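Local coordinates for arylalkylamine N-Acetyltransferase 2 (Aedes aegypti, PDB 4FD5), which probably transfers acyl groups from acyl-CoA donors to the amine of arylalkylamines, acetylating dopamine and joining long-chain fatty acyl groups to serotonin, at residues A[79-84]-A[129-134]; A[21-26]-A[55-60]; A[183-188]-A[217-222]; A[134-139]-A[149-154]. All blocks are in the same frame, centred on the assembly; numbering follows the deposited sequence.

Contact 1 of 4, residues A[79-84]-A[129-134]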
loop_
_atom_site.group_PDB
_atom_site.type_symbol
_atom_site.label_atom_id
_atom_site.label_comp_id
_atom_site.label_asym_id
_atom_site.label_seq_id
_atom_site.Cartn_x
_atom_site.Cartn_y
_atom_site.Cartn_z
ATOM N N ALA A 79 -1.480 -0.687 -8.982
ATOM C CA ALA A 79 -1.892 -1.175 -7.677
ATOM C C ALA A 79 -0.987 -2.347 -7.359
ATOM O O ALA A 79 -1.085 -3.395 -7.999
ATOM C CB ALA A 79 -3.333 -1.641 -7.714
ATOM N N LEU A 80 -0.077 -2.158 -6.410
ATOM C CA LEU A 80 0.787 -3.259 -5.995
ATOM C C LEU A 80 0.061 -3.953 -4.861
ATOM O O LEU A 80 -0.233 -3.328 -3.820
ATOM C CB LEU A 80 2.159 -2.776 -5.532
ATOM C CG LEU A 80 3.250 -2.734 -6.600
ATOM C CD1 LEU A 80 2.880 -1.786 -7.696
ATOM C CD2 LEU A 80 4.618 -2.407 -6.031
ATOM N N ASN A 81 -0.183 -5.248 -5.078
ATOM C CA ASN A 81 -0.982 -6.070 -4.182
ATOM C C ASN A 81 -0.189 -7.279 -3.735
ATOM O O ASN A 81 0.546 -7.875 -4.526
ATOM C CB ASN A 81 -2.249 -6.558 -4.887
ATOM C CG ASN A 81 -3.081 -5.418 -5.448
ATOM O OD1 ASN A 81 -3.290 -4.399 -4.781
ATOM N ND2 ASN A 81 -3.532 -5.568 -6.684
ATOM N N GLY A 82 -0.329 -7.626 -2.462
ATOM C CA GLY A 82 0.357 -8.797 -1.923
ATOM C C GLY A 82 -0.584 -9.790 -1.279
ATOM O O GLY A 82 -1.741 -9.496 -1.010
ATOM N N ILE A 83 -0.085 -10.995 -1.025
ATOM C CA ILE A 83 -0.898 -12.014 -0.379
ATOM C C ILE A 83 -0.442 -12.228 1.059
ATOM O O ILE A 83 0.725 -12.522 1.294
ATOM C CB ILE A 83 -0.804 -13.349 -1.138
ATOM C CG1 ILE A 83 -1.183 -13.129 -2.602
ATOM C CG2 ILE A 83 -1.737 -14.375 -0.493
ATOM C CD1 ILE A 83 -0.873 -14.315 -3.514
ATOM N N LEU A 84 -1.361 -12.048 2.008
ATOM C CA LEU A 84 -1.092 -12.305 3.418
ATOM C C LEU A 84 -1.646 -13.660 3.819
ATOM O O LEU A 84 -2.799 -13.966 3.540
ATOM C CB LEU A 84 -1.774 -11.246 4.281
ATOM C CG LEU A 84 -1.180 -9.849 4.222
ATOM C CD1 LEU A 84 -2.129 -8.883 4.908
ATOM C CD2 LEU A 84 0.203 -9.823 4.887
ATOM N N LYS A 129 -6.213 -16.647 4.060
ATOM C CA LYS A 129 -5.418 -15.740 3.245
ATOM C C LYS A 129 -6.224 -14.482 2.948
ATOM O O LYS A 129 -7.456 -14.512 2.908
ATOM C CB LYS A 129 -4.928 -16.417 1.953
ATOM C CG LYS A 129 -5.994 -16.635 0.890
ATOM C CD LYS A 129 -5.418 -17.341 -0.343
ATOM C CE LYS A 129 -6.433 -17.384 -1.488
ATOM N NZ LYS A 129 -6.004 -18.225 -2.656
ATOM N N ILE A 130 -5.510 -13.373 2.783
ATOM C CA ILE A 130 -6.139 -12.075 2.532
ATOM C C ILE A 130 -5.388 -11.352 1.428
ATOM O O ILE A 130 -4.162 -11.400 1.361
ATOM C CB ILE A 130 -6.154 -11.211 3.807
ATOM C CG1 ILE A 130 -7.169 -11.780 4.807
ATOM C CG2 ILE A 130 -6.501 -9.743 3.481
ATOM C CD1 ILE A 130 -7.219 -11.042 6.143
ATOM N N PHE A 131 -6.136 -10.657 0.577
ATOM C CA PHE A 131 -5.569 -9.928 -0.552
ATOM C C PHE A 131 -5.310 -8.487 -0.112
ATOM O O PHE A 131 -6.258 -7.756 0.193
ATOM C CB PHE A 131 -6.583 -9.977 -1.697
ATOM C CG PHE A 131 -6.067 -9.468 -3.020
ATOM C CD1 PHE A 131 -6.015 -8.109 -3.285
ATOM C CD2 PHE A 131 -5.715 -10.356 -4.026
ATOM C CE1 PHE A 131 -5.566 -7.633 -4.529
ATOM C CE2 PHE A 131 -5.273 -9.899 -5.276
ATOM C CZ PHE A 131 -5.199 -8.534 -5.533
ATOM N N GLU A 132 -4.034 -8.086 -0.077
ATOM C CA GLU A 132 -3.658 -6.779 0.468
ATOM C C GLU A 132 -3.232 -5.768 -0.597
ATOM O O GLU A 132 -2.271 -5.997 -1.341
ATOM C CB GLU A 132 -2.544 -6.930 1.526
ATOM C CG GLU A 132 -2.262 -5.633 2.282
ATOM C CD GLU A 132 -1.099 -5.749 3.259
ATOM O OE1 GLU A 132 -0.213 -6.628 3.073
ATOM O OE2 GLU A 132 -1.067 -4.932 4.210
ATOM N N ILE A 133 -3.932 -4.634 -0.652
ATOM C CA ILE A 133 -3.547 -3.545 -1.542
ATOM C C ILE A 133 -2.475 -2.753 -0.802
ATOM O O ILE A 133 -2.731 -2.193 0.264
ATOM C CB ILE A 133 -4.739 -2.620 -1.864
ATOM C CG1 ILE A 133 -5.869 -3.387 -2.532
ATOM C CG2 ILE A 133 -4.308 -1.469 -2.780
ATOM C CD1 ILE A 133 -7.234 -2.730 -2.333
ATOM N N ARG A 134 -1.267 -2.719 -1.353
ATOM C CA ARG A 134 -0.139 -2.112 -0.658
ATOM C C ARG A 134 0.226 -0.738 -1.177
ATOM O O ARG A 134 0.547 0.157 -0.383
ATOM C CB ARG A 134 1.078 -3.035 -0.703
ATOM C CG ARG A 134 0.795 -4.319 0.037
ATOM C CD ARG A 134 2.005 -5.258 0.095
ATOM N NE ARG A 134 1.649 -6.397 0.931
ATOM C CZ ARG A 134 2.217 -7.598 0.885
ATOM N NH1 ARG A 134 3.219 -7.847 0.048
ATOM N NH2 ARG A 134 1.772 -8.553 1.696
HETATM O O HOH W 1 2.949 -11.002 2.353
#

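Contact 2 of 4, residues A[21-26]-A[55-60]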
loop_
_atom_site.group_PDB
_atom_site.type_symbol
_atom_site.label_atom_id
_atom_site.label_comp_id
_atom_site.label_asym_id
_atom_site.label_seq_id
_atom_site.Cartn_x
_atom_site.Cartn_y
_atom_site.Cartn_z
ATOM N N ASP A 21 10.221 -1.079 -14.874
ATOM C CA ASP A 21 9.418 0.086 -15.284
ATOM C C ASP A 21 8.543 0.505 -14.108
ATOM O O ASP A 21 8.325 1.703 -13.871
ATOM C CB ASP A 21 8.485 -0.249 -16.449
ATOM C CG ASP A 21 9.190 -0.339 -17.799
ATOM O OD1 ASP A 21 10.357 0.073 -17.910
ATOM O OD2 ASP A 21 8.542 -0.809 -18.767
ATOM N N VAL A 22 8.032 -0.484 -13.382
ATOM C CA VAL A 22 7.095 -0.187 -12.300
ATOM C C VAL A 22 7.864 0.461 -11.148
ATOM O O VAL A 22 7.441 1.478 -10.587
ATOM C CB VAL A 22 6.298 -1.445 -11.877
ATOM C CG1 VAL A 22 5.605 -1.238 -10.512
ATOM C CG2 VAL A 22 5.293 -1.836 -12.953
ATOM N N ILE A 23 9.039 -0.079 -10.833
ATOM C CA ILE A 23 9.770 0.459 -9.713
ATOM C C ILE A 23 10.234 1.887 -10.015
ATOM O O ILE A 23 10.168 2.761 -9.155
ATOM C CB ILE A 23 10.910 -0.481 -9.295
ATOM C CG1 ILE A 23 10.300 -1.744 -8.675
ATOM C CG2 ILE A 23 11.841 0.233 -8.310
ATOM C CD1 ILE A 23 11.258 -2.890 -8.491
ATOM N N GLU A 24 10.644 2.133 -11.263
ATOM C CA GLU A 24 10.989 3.484 -11.680
ATOM C C GLU A 24 9.777 4.418 -11.525
ATOM O O GLU A 24 9.920 5.523 -10.992
ATOM C CB GLU A 24 11.525 3.494 -13.115
ATOM C CG GLU A 24 11.956 4.865 -13.622
ATOM C CD GLU A 24 13.106 5.498 -12.835
ATOM O OE1 GLU A 24 13.819 4.803 -12.081
ATOM O OE2 GLU A 24 13.291 6.725 -12.980
ATOM N N HIS A 25 8.593 3.961 -11.941
ATOM C CA HIS A 25 7.374 4.772 -11.767
ATOM C C HIS A 25 7.274 5.142 -10.294
ATOM O O HIS A 25 7.059 6.319 -9.954
ATOM C CB HIS A 25 6.120 4.026 -12.259
ATOM C CG HIS A 25 4.820 4.520 -11.668
ATOM N ND1 HIS A 25 4.084 5.553 -12.216
ATOM C CD2 HIS A 25 4.118 4.101 -10.585
ATOM C CE1 HIS A 25 2.989 5.752 -11.489
ATOM N NE2 HIS A 25 2.988 4.884 -10.498
ATOM N N LEU A 26 7.485 4.162 -9.413
ATOM C CA LEU A 26 7.328 4.442 -7.985
ATOM C C LEU A 26 8.374 5.477 -7.550
ATOM O O LEU A 26 8.042 6.474 -6.886
ATOM C CB LEU A 26 7.376 3.152 -7.147
ATOM C CG LEU A 26 6.220 2.177 -7.440
ATOM C CD1 LEU A 26 6.386 0.835 -6.725
ATOM C CD2 LEU A 26 4.860 2.804 -7.084
ATOM N N HIS A 55 10.933 -4.316 -0.856
ATOM C CA HIS A 55 9.571 -4.667 -0.472
ATOM C C HIS A 55 8.633 -4.695 -1.681
ATOM O O HIS A 55 7.862 -5.646 -1.842
ATOM C CB HIS A 55 9.038 -3.713 0.615
ATOM C CG HIS A 55 7.733 -4.143 1.225
ATOM N ND1 HIS A 55 6.885 -3.263 1.864
ATOM C CD2 HIS A 55 7.138 -5.359 1.304
ATOM C CE1 HIS A 55 5.819 -3.914 2.302
ATOM N NE2 HIS A 55 5.947 -5.187 1.976
ATOM N N SER A 56 8.713 -3.667 -2.525
ATOM C CA SER A 56 7.895 -3.617 -3.737
ATOM C C SER A 56 8.186 -4.765 -4.692
ATOM O O SER A 56 7.274 -5.308 -5.298
ATOM C CB SER A 56 8.015 -2.276 -4.448
ATOM O OG SER A 56 7.598 -1.229 -3.586
ATOM N N LEU A 57 9.453 -5.140 -4.827
ATOM C CA LEU A 57 9.777 -6.270 -5.699
ATOM C C LEU A 57 9.203 -7.565 -5.135
ATOM O O LEU A 57 8.594 -8.353 -5.862
ATOM C CB LEU A 57 11.284 -6.368 -5.920
ATOM C CG LEU A 57 11.746 -7.481 -6.859
ATOM C CD1 LEU A 57 11.133 -7.329 -8.242
ATOM C CD2 LEU A 57 13.271 -7.430 -6.932
ATOM N N SER A 58 9.379 -7.777 -3.833
ATOM C CA SER A 58 8.788 -8.950 -3.202
ATOM C C SER A 58 7.276 -8.993 -3.437
ATOM O O SER A 58 6.710 -10.035 -3.776
ATOM C CB SER A 58 9.089 -8.971 -1.705
ATOM O OG SER A 58 8.723 -10.223 -1.153
ATOM N N THR A 59 6.630 -7.844 -3.276
ATOM C CA THR A 59 5.192 -7.770 -3.505
ATOM C C THR A 59 4.820 -8.124 -4.955
ATOM O O THR A 59 3.908 -8.927 -5.193
ATOM C CB THR A 59 4.672 -6.377 -3.148
ATOM O OG1 THR A 59 4.814 -6.196 -1.733
ATOM C CG2 THR A 59 3.179 -6.232 -3.545
ATOM N N LEU A 60 5.537 -7.524 -5.903
ATOM C CA LEU A 60 5.316 -7.772 -7.318
ATOM C C LEU A 60 5.362 -9.262 -7.628
ATOM O O LEU A 60 4.559 -9.759 -8.408
ATOM C CB LEU A 60 6.338 -7.023 -8.184
ATOM C CG LEU A 60 6.061 -5.524 -8.353
ATOM C CD1 LEU A 60 7.254 -4.769 -8.953
ATOM C CD2 LEU A 60 4.816 -5.319 -9.202
#

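Contact 3 of 4, residues A[183-188]-A[217-222]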
loop_
_atom_site.group_PDB
_atom_site.type_symbol
_atom_site.label_atom_id
_atom_site.label_comp_id
_atom_site.label_asym_id
_atom_site.label_seq_id
_atom_site.Cartn_x
_atom_site.Cartn_y
_atom_site.Cartn_z
ATOM N N LEU A 183 -15.472 2.248 -2.856
ATOM C CA LEU A 183 -15.657 0.874 -3.337
ATOM C C LEU A 183 -16.077 -0.148 -2.264
ATOM O O LEU A 183 -15.976 -1.362 -2.470
ATOM C CB LEU A 183 -14.381 0.405 -4.038
ATOM C CG LEU A 183 -14.051 1.186 -5.299
ATOM C CD1 LEU A 183 -12.630 0.878 -5.779
ATOM C CD2 LEU A 183 -15.078 0.868 -6.374
ATOM N N GLY A 184 -16.549 0.347 -1.118
ATOM C CA GLY A 184 -17.118 -0.515 -0.101
ATOM C C GLY A 184 -16.179 -0.987 0.994
ATOM O O GLY A 184 -16.564 -1.821 1.814
ATOM N N PHE A 185 -14.950 -0.480 1.022
ATOM C CA PHE A 185 -14.058 -0.813 2.128
ATOM C C PHE A 185 -14.522 -0.112 3.397
ATOM O O PHE A 185 -15.004 1.026 3.345
ATOM C CB PHE A 185 -12.608 -0.438 1.804
ATOM C CG PHE A 185 -11.922 -1.393 0.861
ATOM C CD1 PHE A 185 -12.360 -1.536 -0.447
ATOM C CD2 PHE A 185 -10.832 -2.142 1.283
ATOM C CE1 PHE A 185 -11.721 -2.419 -1.328
ATOM C CE2 PHE A 185 -10.190 -3.026 0.412
ATOM C CZ PHE A 185 -10.626 -3.153 -0.896
ATOM N N ILE A 186 -14.370 -0.815 4.519
ATOM C CA ILE A 186 -14.807 -0.365 5.836
ATOM C C ILE A 186 -13.588 -0.211 6.730
ATOM O O ILE A 186 -12.690 -1.059 6.715
ATOM C CB ILE A 186 -15.727 -1.434 6.477
ATOM C CG1 ILE A 186 -16.949 -1.682 5.591
ATOM C CG2 ILE A 186 -16.125 -1.044 7.900
ATOM C CD1 ILE A 186 -17.651 -0.426 5.190
ATOM N N THR A 187 -13.574 0.845 7.539
ATOM C CA THR A 187 -12.468 1.066 8.471
ATOM C C THR A 187 -12.587 0.148 9.690
ATOM O O THR A 187 -13.619 0.136 10.374
ATOM C CB THR A 187 -12.405 2.552 8.911
ATOM O OG1 THR A 187 -12.198 3.369 7.754
ATOM C CG2 THR A 187 -11.285 2.790 9.903
ATOM N N LYS A 188 -11.536 -0.629 9.936
ATOM C CA LYS A 188 -11.482 -1.543 11.066
ATOM C C LYS A 188 -10.631 -0.961 12.184
ATOM O O LYS A 188 -10.867 -1.255 13.359
ATOM C CB LYS A 188 -10.931 -2.906 10.642
ATOM C CG LYS A 188 -11.732 -3.565 9.533
ATOM C CD LYS A 188 -13.219 -3.572 9.876
ATOM C CE LYS A 188 -13.731 -4.982 10.133
ATOM N NZ LYS A 188 -15.149 -4.966 10.605
ATOM N N MET A 217 -8.340 -0.826 6.581
ATOM C CA MET A 217 -9.648 -0.922 5.953
ATOM C C MET A 217 -9.780 -2.260 5.261
ATOM O O MET A 217 -8.792 -2.820 4.784
ATOM C CB MET A 217 -9.829 0.208 4.929
ATOM C CG MET A 217 -9.584 1.598 5.516
ATOM S SD MET A 217 -9.746 2.954 4.340
ATOM C CE MET A 217 -11.540 3.095 4.260
ATOM N N CYS A 218 -10.995 -2.785 5.207
ATOM C CA CYS A 218 -11.180 -4.077 4.554
ATOM C C CYS A 218 -12.533 -4.240 3.864
ATOM O O CYS A 218 -13.469 -3.480 4.098
ATOM C CB CYS A 218 -10.944 -5.213 5.547
ATOM S SG CYS A 218 -12.249 -5.346 6.774
ATOM N N LYS A 219 -12.616 -5.234 2.996
ATOM C CA LYS A 219 -13.845 -5.492 2.264
ATOM C C LYS A 219 -14.018 -6.993 2.105
ATOM O O LYS A 219 -13.087 -7.684 1.691
ATOM C CB LYS A 219 -13.793 -4.830 0.884
ATOM C CG LYS A 219 -15.083 -4.954 0.095
ATOM C CD LYS A 219 -14.976 -4.359 -1.291
ATOM C CE LYS A 219 -16.343 -4.464 -1.978
ATOM N NZ LYS A 219 -16.333 -3.986 -3.376
ATOM N N VAL A 220 -15.203 -7.494 2.443
ATOM C CA VAL A 220 -15.547 -8.869 2.109
ATOM C C VAL A 220 -16.057 -8.884 0.673
ATOM O O VAL A 220 -17.006 -8.163 0.337
ATOM C CB VAL A 220 -16.622 -9.445 3.045
ATOM C CG1 VAL A 220 -17.012 -10.858 2.562
ATOM C CG2 VAL A 220 -16.103 -9.490 4.462
ATOM N N ILE A 221 -15.420 -9.685 -0.177
ATOM C CA ILE A 221 -15.721 -9.655 -1.607
ATOM C C ILE A 221 -16.443 -10.901 -2.114
ATOM O O ILE A 221 -17.078 -10.865 -3.167
ATOM C CB ILE A 221 -14.462 -9.385 -2.458
ATOM C CG1 ILE A 221 -13.398 -10.454 -2.219
ATOM C CG2 ILE A 221 -13.916 -7.980 -2.172
ATOM C CD1 ILE A 221 -12.243 -10.396 -3.243
ATOM N N ASN A 222 -16.337 -11.997 -1.373
ATOM C CA ASN A 222 -17.093 -13.208 -1.689
ATOM C C ASN A 222 -17.565 -13.903 -0.418
ATOM O O ASN A 222 -16.915 -13.803 0.627
ATOM C CB ASN A 222 -16.263 -14.173 -2.536
ATOM C CG ASN A 222 -17.107 -15.278 -3.156
ATOM O OD1 ASN A 222 -18.286 -15.077 -3.463
ATOM N ND2 ASN A 222 -16.510 -16.449 -3.342
#

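Contact 4 of 4, residues A[134-139]-A[149-154]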
loop_
_atom_site.group_PDB
_atom_site.type_symbol
_atom_site.label_atom_id
_atom_site.label_comp_id
_atom_site.label_asym_id
_atom_site.label_seq_id
_atom_site.Cartn_x
_atom_site.Cartn_y
_atom_site.Cartn_z
ATOM N N ARG A 134 -1.267 -2.719 -1.353
ATOM C CA ARG A 134 -0.139 -2.112 -0.658
ATOM C C ARG A 134 0.226 -0.738 -1.177
ATOM O O ARG A 134 0.547 0.157 -0.383
ATOM C CB ARG A 134 1.078 -3.035 -0.703
ATOM C CG ARG A 134 0.795 -4.319 0.037
ATOM C CD ARG A 134 2.005 -5.258 0.095
ATOM N NE ARG A 134 1.649 -6.397 0.931
ATOM C CZ ARG A 134 2.217 -7.598 0.885
ATOM N NH1 ARG A 134 3.219 -7.847 0.048
ATOM N NH2 ARG A 134 1.772 -8.553 1.696
ATOM N N ILE A 135 0.224 -0.588 -2.502
ATOM C CA ILE A 135 0.477 0.716 -3.099
ATOM C C ILE A 135 -0.575 1.004 -4.154
ATOM O O ILE A 135 -0.892 0.132 -4.953
ATOM C CB ILE A 135 1.860 0.773 -3.788
ATOM C CG1 ILE A 135 2.964 0.750 -2.731
ATOM C CG2 ILE A 135 1.969 2.016 -4.662
ATOM C CD1 ILE A 135 4.366 0.875 -3.319
ATOM N N LEU A 136 -1.120 2.221 -4.149
ATOM C CA LEU A 136 -1.991 2.685 -5.228
ATOM C C LEU A 136 -1.408 4.006 -5.705
ATOM O O LEU A 136 -1.308 4.965 -4.924
ATOM C CB LEU A 136 -3.425 2.880 -4.713
ATOM C CG LEU A 136 -4.448 3.474 -5.685
ATOM C CD1 LEU A 136 -4.620 2.582 -6.907
ATOM C CD2 LEU A 136 -5.761 3.662 -4.958
ATOM N N SER A 137 -1.020 4.051 -6.975
ATOM C CA SER A 137 -0.227 5.171 -7.493
ATOM C C SER A 137 -0.670 5.507 -8.914
ATOM O O SER A 137 -0.838 4.606 -9.732
ATOM C CB SER A 137 1.264 4.777 -7.502
ATOM O OG SER A 137 2.054 5.818 -8.051
ATOM N N VAL A 138 -0.895 6.792 -9.204
ATOM C CA VAL A 138 -1.254 7.210 -10.555
ATOM C C VAL A 138 -0.386 8.400 -10.941
ATOM O O VAL A 138 -0.316 9.383 -10.204
ATOM C CB VAL A 138 -2.745 7.612 -10.657
ATOM C CG1 VAL A 138 -3.084 8.108 -12.086
ATOM C CG2 VAL A 138 -3.631 6.453 -10.254
ATOM N N ASP A 139 0.298 8.278 -12.073
ATOM C CA ASP A 139 1.181 9.308 -12.611
ATOM C C ASP A 139 0.380 10.599 -12.842
ATOM O O ASP A 139 -0.742 10.547 -13.344
ATOM C CB ASP A 139 1.783 8.805 -13.930
ATOM C CG ASP A 139 2.850 9.733 -14.484
ATOM O OD1 ASP A 139 2.524 10.896 -14.793
ATOM O OD2 ASP A 139 4.020 9.299 -14.628
ATOM N N LYS A 149 -9.496 4.444 -9.014
ATOM C CA LYS A 149 -10.652 3.645 -8.678
ATOM C C LYS A 149 -10.673 2.402 -9.561
ATOM O O LYS A 149 -10.893 1.296 -9.079
ATOM C CB LYS A 149 -11.933 4.469 -8.842
ATOM C CG LYS A 149 -13.167 3.768 -8.346
ATOM C CD LYS A 149 -14.339 4.741 -8.424
ATOM C CE LYS A 149 -15.582 4.175 -7.784
ATOM N NZ LYS A 149 -16.744 5.101 -7.939
ATOM N N LYS A 150 -10.398 2.578 -10.852
ATOM C CA LYS A 150 -10.391 1.441 -11.774
ATOM C C LYS A 150 -9.331 0.400 -11.402
ATOM O O LYS A 150 -9.568 -0.795 -11.532
ATOM C CB LYS A 150 -10.199 1.903 -13.210
ATOM C CG LYS A 150 -11.333 2.795 -13.715
ATOM C CD LYS A 150 -11.075 3.218 -15.165
ATOM C CE LYS A 150 -12.153 4.163 -15.684
ATOM N NZ LYS A 150 -13.488 3.508 -15.694
ATOM N N LEU A 151 -8.176 0.856 -10.938
ATOM C CA LEU A 151 -7.124 -0.057 -10.500
ATOM C C LEU A 151 -7.576 -0.914 -9.333
ATOM O O LEU A 151 -7.278 -2.112 -9.285
ATOM C CB LEU A 151 -5.847 0.716 -10.158
ATOM C CG LEU A 151 -5.023 1.186 -11.341
ATOM C CD1 LEU A 151 -4.023 2.246 -10.901
ATOM C CD2 LEU A 151 -4.321 -0.020 -11.982
ATOM N N ILE A 152 -8.309 -0.312 -8.398
ATOM C CA ILE A 152 -8.826 -1.104 -7.287
ATOM C C ILE A 152 -9.941 -2.057 -7.758
ATOM O O ILE A 152 -10.016 -3.197 -7.321
ATOM C CB ILE A 152 -9.316 -0.199 -6.137
ATOM C CG1 ILE A 152 -8.146 0.641 -5.601
ATOM C CG2 ILE A 152 -9.881 -1.044 -5.024
ATOM C CD1 ILE A 152 -6.906 -0.187 -5.269
ATOM N N GLU A 153 -10.795 -1.587 -8.664
ATOM C CA GLU A 153 -11.836 -2.443 -9.240
ATOM C C GLU A 153 -11.241 -3.677 -9.931
ATOM O O GLU A 153 -11.722 -4.804 -9.742
ATOM C CB GLU A 153 -12.698 -1.636 -10.208
ATOM C CG GLU A 153 -13.619 -0.646 -9.509
ATOM C CD GLU A 153 -14.301 0.320 -10.461
ATOM O OE1 GLU A 153 -13.894 0.389 -11.634
ATOM O OE2 GLU A 153 -15.243 1.016 -10.024
ATOM N N LYS A 154 -10.186 -3.460 -10.717
ATOM C CA LYS A 154 -9.487 -4.546 -11.408
ATOM C C LYS A 154 -8.792 -5.472 -10.409
ATOM O O LYS A 154 -8.738 -6.702 -10.612
ATOM C CB LYS A 154 -8.482 -3.990 -12.424
ATOM C CG LYS A 154 -9.132 -3.252 -13.609
ATOM C CD LYS A 154 -9.790 -4.237 -14.584
ATOM C CE LYS A 154 -10.288 -3.540 -15.858
ATOM N NZ LYS A 154 -10.680 -4.531 -16.907
#

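Contact 1 of 4, residues A[79-84]-A[129-134]
Gly-82 and Glu-132 form an antiparallel hydrogen-bonded pair: Gly-82 N reaches Glu-132 O at 2.8 Å, and Glu-132 N returns to Gly-82 O. Leu-84 and Ile-130 repeat this exchange two residues along, and Arg-134 N donates a hydrogen bond to Leu-80 O at 2.7 Å. The guanidinium of Arg-134 lies flat over Gly-82, whose lack of a side chain lets the face rest on CA, 3.6 Å from CZ. With Glu-132 OE1 in the guanidinium plane, Arg-134 grips this oxygen side-on, NE at 2.8 Å and NH2 at 3.1 Å. NE meets that oxygen from above the carboxylate plane. NH2 also donates to a water that bonds to Ile-83 O, while NH1 is taken by Thr-59 OG1. On the opposite face of the sheet, the Asn-81 amide crosses the Phe-131 ring with planes 48° apart, CG 3.5 Å from CE1. Its ND2 is satisfied by Val-64 O and Ser-155 OG, whereas OD1 is buried against Ile-133 CG1 (3.6 Å) without a polar partner. Strand 129-138 runs between strands 75-85 and 166-171; helix 121-125 covers Leu-84 and Ile-130, and helix 147-161 packs on Phe-131 and Ile-133.

Contact 2 of 4, residues A[21-26]-A[55-60]
In the N-terminal part of the GNAT fold, where helices 19-29 and 50-60 both follow the first strand with the short helix 35-39 between them, helix 19-29 meets helix 50-60 through Val-22, Ile-23 and Leu-26 against Ser-56, Leu-57 and Leu-60. The local axes are 10.8 Å apart and run at 138°, so the chains pass in roughly antiparallel sense at a distance bridged by side-chain tips. No hydrogen bond crosses between the two segments. Val-22 and Leu-60 reach toward each other tip to tip, CG1 to CD1 at 4.2 Å; with chi1 at 165°, Val-22 CG1 stands anti to its backbone N and is the branch that does the touching. The same Leu-60 methyl, CD1, is also met by Ile-23 CG1 at 4.3 Å, and therefore lies against two residues of one helical turn. Ile-23 extends its terminal CD1 farther, to Leu-57 CB at 4.3 Å, on the partly exposed flank. Beneath the pair lies the central sheet: Leu-80 touches Val-22, Leu-26 and Ser-56, while Ile-135 meets Leu-26 and Ser-56. From the first helix, His-25 NE2 is hydrogen-bonded to Ser-137 OG, which ties that helix to strand 129-138 by a polar link as well. The hydroxyl of Ser-56 is spent within its own helix on Leu-52 O, and across the interface OG meets a methyl, Leu-26 CD1, at 3.9 Å.

Contact 3 of 4, residues A[183-188]-A[217-222]
Phe-185 and Lys-219 form the tight part of this contact, at the edge of the GNAT sheet where the chain leaves helix 174-182 for the outermost strand, 186-192, antiparallel to strand 213-220. A Schellman motif ends the helix: Gly-184, at positive phi (94°), is its C-prime residue, with Phe-185 N bonded to Val-180 O and Gly-184 N to Ser-181 O. Just beyond that turn, Lys-219 CB sits over the face of the Phe-185 ring, 3.7 Å from its centroid and 5° off the ring normal, a CH-pi contact. The lysine chain is fully extended and crosses the phenyl side chain at about a right angle, carrying NZ to Leu-183 O (2.8 Å), nearly along the C=O axis. Glu-156 OE1 completes a salt bridge to the same ammonium group. Val-180 and Met-167 also touch Phe-185, so the aromatic group belongs to the interior. Two backbone bonds join the strands, Ile-186 N to Cys-218 O at 2.8 Å and Cys-218 N to Ile-186 O at 2.9 Å. Toward solvent the contact thins: the exposed side chain of Ile-186 leads away, and beyond Lys-219 Val-220 points away from the other segment. Thr-187 OG1 meets Met-217 CE at 3.6 Å. One close approach remains at the corner, where the Lys-188 chain, bent at chi2 and chi3, brings CG to within 3.3 Å of Cys-218 SG.

Contact 4 of 4, residues A[134-139]-A[149-154]
Leu-136 and Val-138 of the strand pack on Leu-151 and Ile-152 of the helix in the beta-alpha-beta crossover of the GNAT fold: strand 129-138, helix 147-161, then the parallel strand 166-171. In this family the turn between strand 129-138 and helix 147-161 normally binds the pyrophosphate of acyl-CoA, and that is probably so here. The strand and helix segments run at 140° with axes 9.3 Å apart; no hydrogen bond joins them, and the contacts are van der Waals, nearly all between apolar side chains. On the strand, Leu-136 CG is anti to the backbone N (chi1 175°), which sends both methyls toward the helix. Ser-137 points the opposite way, toward helix 19-29. Just upstream, Arg-134 and Ile-135 both face Leu-80 in a classic beta bulge, a feature of this strand in GNAT enzymes. Along the helix, Leu-151 comes first. Its CB lies 3.9 Å from Leu-136 CD1, and its CD1 reaches down the strand to Ser-137 O at 4.1 Å and Val-138 CG2 at 4.3 Å. Leu-151 is also touched by Phe-11 of strand 10-13. Next, Ile-152 crosses Leu-136 at about a right angle and continues to Ile-133 and Leu-183. The leucine fork spans the isoleucine end: Leu-136 CD2 meets Ile-152 CG1 at 3.9 Å, and Leu-136 CD1 lies equally close, 3.9 Å, to Ile-152 CD1.

Overall arrangement
Contacts 1 and 4 share strand 129-138 and Arg-134, and Leu-80 N to Ile-135 O (2.8 Å) extends the pairing of contact 1 into contact 4. Contacts 2 and 4 are buried and mainly apolar; the helices of contact 2 lie over one face of the sheet and helix 147-161 over the other. Contact 1, between them, adds backbone pairing across it and a salt bridge within strand 129-138. Contact 3 lies nearer the surface at the sheet's far edge, its centre about 25 Å from that of contact 2, and mixes strand pairing with lysine contacts to a ring and a carbonyl. It still reaches inward, through Phe-185 to Ile-133 and through Leu-183 to Ile-152.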